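Local coordinates for protein leucine aminopeptidase (PDB 7D1B) that probably works as a zinc-dependent glutaminyl cyclase of the M28 peptidase family, converting N-terminal glutamine of peptides to pyroglutamate, at residues A[241-250]-A[272-283]. Residues are numbered along the deposited sequence; the frame is centred on the assembly and turned at random. Where two conformers were deposited one is given.
Sequences RLAMEGYSLR and VNERGFDRATDV
Strand 242-244 runs parallel to 274-275, with M244 paired to R275: M244 N donates to E274 O, and G276 N returns a bond of 2.8 Å to M244 O, while V272 N reaches L242 O before the chain turns its corner at N273. Beside this short ladder the side chain of R241 is a worked example of one guanidinium serving two acceptors. With CG anti to the backbone N (chi1 176°) and the chain extended as far as NE, it runs past V272 CG2; R241 NE and NH2 then grip E274 OE1 side-on, each at 2.9 Å, while NH1 and NH2 close end-on upon G276 O. Both acceptors lie in the guanidinium plane, A243 CB lies over one face, toward its rim, and the F277 ring plane stands almost perpendicular to the guanidinium plane, at 88°. A leucine in its place would probably leave E274 without its charged mate and G276 O without both of these donors. E245 organises the other end. Its chain, bent at chi2 (76°), folds the carboxylate back over the start of helix 246-251, where E245 OE2 takes Y247 N from one face and V283 N, at 2.9 Å, from the other; OE1 accepts from S248 N and OG and is also hydrogen-bonded to H287 NE2. Farther out, D282 is shared by two arginines: R275 NH2 meets the syn lone pair of D282 OD1 at 2.8 Å, whereas R250 NH1 and NH2 both hold OD2. R275 NH1 also bonds T281 O and M244 O, tying the strand to the loop. The bond from V283 N to E245 OE2 fastens the loop at V283, whose side chain lies about 10 Å from the zinc ion. The whole is a parallel strand pair leading into a helix N-capped by E245, within the M28 peptidase fold.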
# COMPACT_ATOMS: atom_id res chain seq x y z
N ARG A 241 -0.85 -0.33 16.05
CA ARG A 241 -2.27 -0.27 16.40
C ARG A 241 -3.04 0.09 15.14
O ARG A 241 -3.13 1.26 14.76
CB ARG A 241 -2.49 0.75 17.52
CG ARG A 241 -3.94 0.94 17.89
CD ARG A 241 -4.11 2.01 18.99
NE ARG A 241 -5.50 2.43 19.12
CZ ARG A 241 -6.08 3.35 18.34
NH1 ARG A 241 -5.38 3.98 17.41
NH2 ARG A 241 -7.37 3.63 18.49
N LEU A 242 -3.57 -0.94 14.46
CA LEU A 242 -4.28 -0.77 13.19
C LEU A 242 -5.75 -0.58 13.53
O LEU A 242 -6.51 -1.53 13.69
CB LEU A 242 -4.03 -1.96 12.26
CG LEU A 242 -2.55 -2.25 11.95
CD1 LEU A 242 -2.44 -3.49 11.07
CD2 LEU A 242 -1.85 -1.05 11.30
N ALA A 243 -6.14 0.69 13.70
CA ALA A 243 -7.48 1.07 14.10
C ALA A 243 -8.30 1.49 12.89
O ALA A 243 -7.84 1.46 11.75
CB ALA A 243 -7.41 2.16 15.19
N MET A 244 -9.54 1.87 13.14
CA MET A 244 -10.51 2.12 12.08
C MET A 244 -10.63 3.61 11.82
O MET A 244 -11.03 4.38 12.70
CB MET A 244 -11.85 1.53 12.50
CG MET A 244 -11.76 0.03 12.70
SD MET A 244 -13.28 -0.61 13.41
CE MET A 244 -13.05 -2.37 13.13
N GLU A 245 -10.26 4.05 10.62
CA GLU A 245 -10.43 5.47 10.34
C GLU A 245 -11.64 5.72 9.48
O GLU A 245 -12.20 4.80 8.87
CB GLU A 245 -9.19 6.25 9.85
CG GLU A 245 -8.68 5.93 8.44
CD GLU A 245 -9.52 6.52 7.31
OE1 GLU A 245 -9.85 5.76 6.38
OE2 GLU A 245 -9.89 7.72 7.35
N GLY A 246 -12.08 6.98 9.49
CA GLY A 246 -13.43 7.28 9.08
C GLY A 246 -13.70 7.07 7.61
O GLY A 246 -14.79 6.63 7.24
N TYR A 247 -12.75 7.42 6.73
CA TYR A 247 -13.07 7.23 5.31
C TYR A 247 -13.25 5.76 4.99
O TYR A 247 -14.12 5.39 4.19
CB TYR A 247 -12.01 7.87 4.43
CG TYR A 247 -12.01 9.37 4.51
CD1 TYR A 247 -13.03 10.12 3.95
CD2 TYR A 247 -10.97 10.04 5.14
CE1 TYR A 247 -13.02 11.52 4.01
CE2 TYR A 247 -10.95 11.43 5.21
CZ TYR A 247 -11.98 12.15 4.66
OH TYR A 247 -11.96 13.53 4.73
N SER A 248 -12.44 4.90 5.62
CA SER A 248 -12.55 3.45 5.45
C SER A 248 -13.87 2.94 5.99
O SER A 248 -14.56 2.14 5.34
CB SER A 248 -11.42 2.78 6.21
OG SER A 248 -10.15 3.16 5.70
N LEU A 249 -14.24 3.38 7.19
CA LEU A 249 -15.51 2.96 7.78
C LEU A 249 -16.69 3.38 6.91
O LEU A 249 -17.62 2.60 6.69
CB LEU A 249 -15.68 3.56 9.18
CG LEU A 249 -14.85 2.92 10.27
CD1 LEU A 249 -14.83 3.81 11.50
CD2 LEU A 249 -15.34 1.51 10.59
N ARG A 250 -16.67 4.62 6.41
CA ARG A 250 -17.82 5.10 5.64
C ARG A 250 -17.86 4.47 4.26
O ARG A 250 -18.94 4.18 3.74
CB ARG A 250 -17.78 6.62 5.56
CG ARG A 250 -18.07 7.27 6.91
CD ARG A 250 -18.20 8.78 6.83
NE ARG A 250 -16.96 9.42 6.37
CZ ARG A 250 -15.97 9.82 7.18
NH1 ARG A 250 -16.07 9.66 8.50
NH2 ARG A 250 -14.89 10.38 6.66
N VAL A 272 -7.38 -3.61 15.71
CA VAL A 272 -8.16 -3.29 16.90
C VAL A 272 -9.51 -2.70 16.51
O VAL A 272 -9.61 -1.92 15.55
CB VAL A 272 -7.39 -2.35 17.87
CG1 VAL A 272 -6.06 -3.00 18.29
CG2 VAL A 272 -7.17 -0.96 17.29
N ASN A 273 -10.54 -3.07 17.27
CA ASN A 273 -11.89 -2.52 17.07
C ASN A 273 -12.01 -1.21 17.84
O ASN A 273 -12.69 -1.12 18.86
CB ASN A 273 -12.95 -3.54 17.45
CG ASN A 273 -13.15 -4.56 16.35
OD1 ASN A 273 -12.31 -5.43 16.12
ND2 ASN A 273 -14.24 -4.42 15.61
N GLU A 274 -11.34 -0.18 17.33
CA GLU A 274 -11.32 1.14 17.93
C GLU A 274 -11.31 2.16 16.81
O GLU A 274 -10.82 1.90 15.71
CB GLU A 274 -10.06 1.39 18.77
CG GLU A 274 -9.84 0.40 19.90
CD GLU A 274 -8.54 0.65 20.67
OE1 GLU A 274 -7.95 1.74 20.57
OE2 GLU A 274 -8.12 -0.27 21.40
N ARG A 275 -11.81 3.36 17.12
CA ARG A 275 -11.95 4.42 16.13
C ARG A 275 -10.78 5.39 16.21
O ARG A 275 -10.54 6.00 17.25
CB ARG A 275 -13.23 5.20 16.46
CG ARG A 275 -13.52 6.32 15.55
CD ARG A 275 -14.04 5.80 14.25
NE ARG A 275 -14.47 6.93 13.45
CZ ARG A 275 -13.65 7.69 12.74
NH1 ARG A 275 -12.34 7.40 12.72
NH2 ARG A 275 -14.12 8.75 12.08
N GLY A 276 -10.10 5.59 15.09
CA GLY A 276 -9.21 6.73 14.95
C GLY A 276 -7.85 6.58 15.63
O GLY A 276 -7.50 5.54 16.19
N PHE A 277 -7.10 7.69 15.57
CA PHE A 277 -5.72 7.79 16.02
C PHE A 277 -5.56 9.10 16.78
O PHE A 277 -6.37 10.02 16.63
CB PHE A 277 -4.76 7.78 14.82
CG PHE A 277 -4.98 6.58 13.94
CD1 PHE A 277 -4.47 5.34 14.30
CD2 PHE A 277 -5.79 6.66 12.81
CE1 PHE A 277 -4.73 4.22 13.54
CE2 PHE A 277 -6.03 5.54 12.04
CZ PHE A 277 -5.50 4.32 12.41
N ASP A 278 -4.50 9.20 17.58
CA ASP A 278 -4.21 10.48 18.22
C ASP A 278 -3.96 11.56 17.17
O ASP A 278 -4.37 12.71 17.35
CB ASP A 278 -3.00 10.37 19.13
CG ASP A 278 -3.28 9.56 20.38
OD1 ASP A 278 -4.47 9.37 20.72
OD2 ASP A 278 -2.30 9.15 21.04
N ARG A 279 -3.27 11.21 16.08
CA ARG A 279 -2.88 12.21 15.09
C ARG A 279 -4.08 12.69 14.28
O ARG A 279 -4.10 13.85 13.84
CB ARG A 279 -1.78 11.61 14.21
CG ARG A 279 -0.86 12.55 13.47
CD ARG A 279 0.35 11.75 12.92
NE ARG A 279 1.59 11.98 13.66
CZ ARG A 279 2.53 11.06 13.91
NH1 ARG A 279 3.62 11.42 14.57
NH2 ARG A 279 2.38 9.79 13.55
N ALA A 280 -5.09 11.84 14.10
CA ALA A 280 -6.25 12.18 13.29
C ALA A 280 -7.27 11.06 13.40
O ALA A 280 -6.92 9.89 13.55
CB ALA A 280 -5.88 12.36 11.81
N THR A 281 -8.54 11.45 13.30
CA THR A 281 -9.65 10.51 13.30
C THR A 281 -9.89 9.97 11.89
O THR A 281 -10.17 8.78 11.72
CB THR A 281 -10.89 11.22 13.88
OG1 THR A 281 -10.60 11.70 15.21
CG2 THR A 281 -12.07 10.31 13.97
N ASP A 282 -9.75 10.85 10.88
CA ASP A 282 -9.93 10.54 9.47
C ASP A 282 -8.63 10.87 8.76
O ASP A 282 -8.02 11.91 9.03
CB ASP A 282 -11.06 11.38 8.88
CG ASP A 282 -12.45 10.96 9.38
OD1 ASP A 282 -12.56 10.02 10.20
OD2 ASP A 282 -13.43 11.58 8.94
N VAL A 283 -8.21 9.99 7.86
CA VAL A 283 -6.89 10.08 7.24
C VAL A 283 -7.07 10.11 5.73
O VAL A 283 -7.55 9.14 5.15
CB VAL A 283 -6.00 8.89 7.66
CG1 VAL A 283 -4.59 9.07 7.07
CG2 VAL A 283 -5.93 8.76 9.19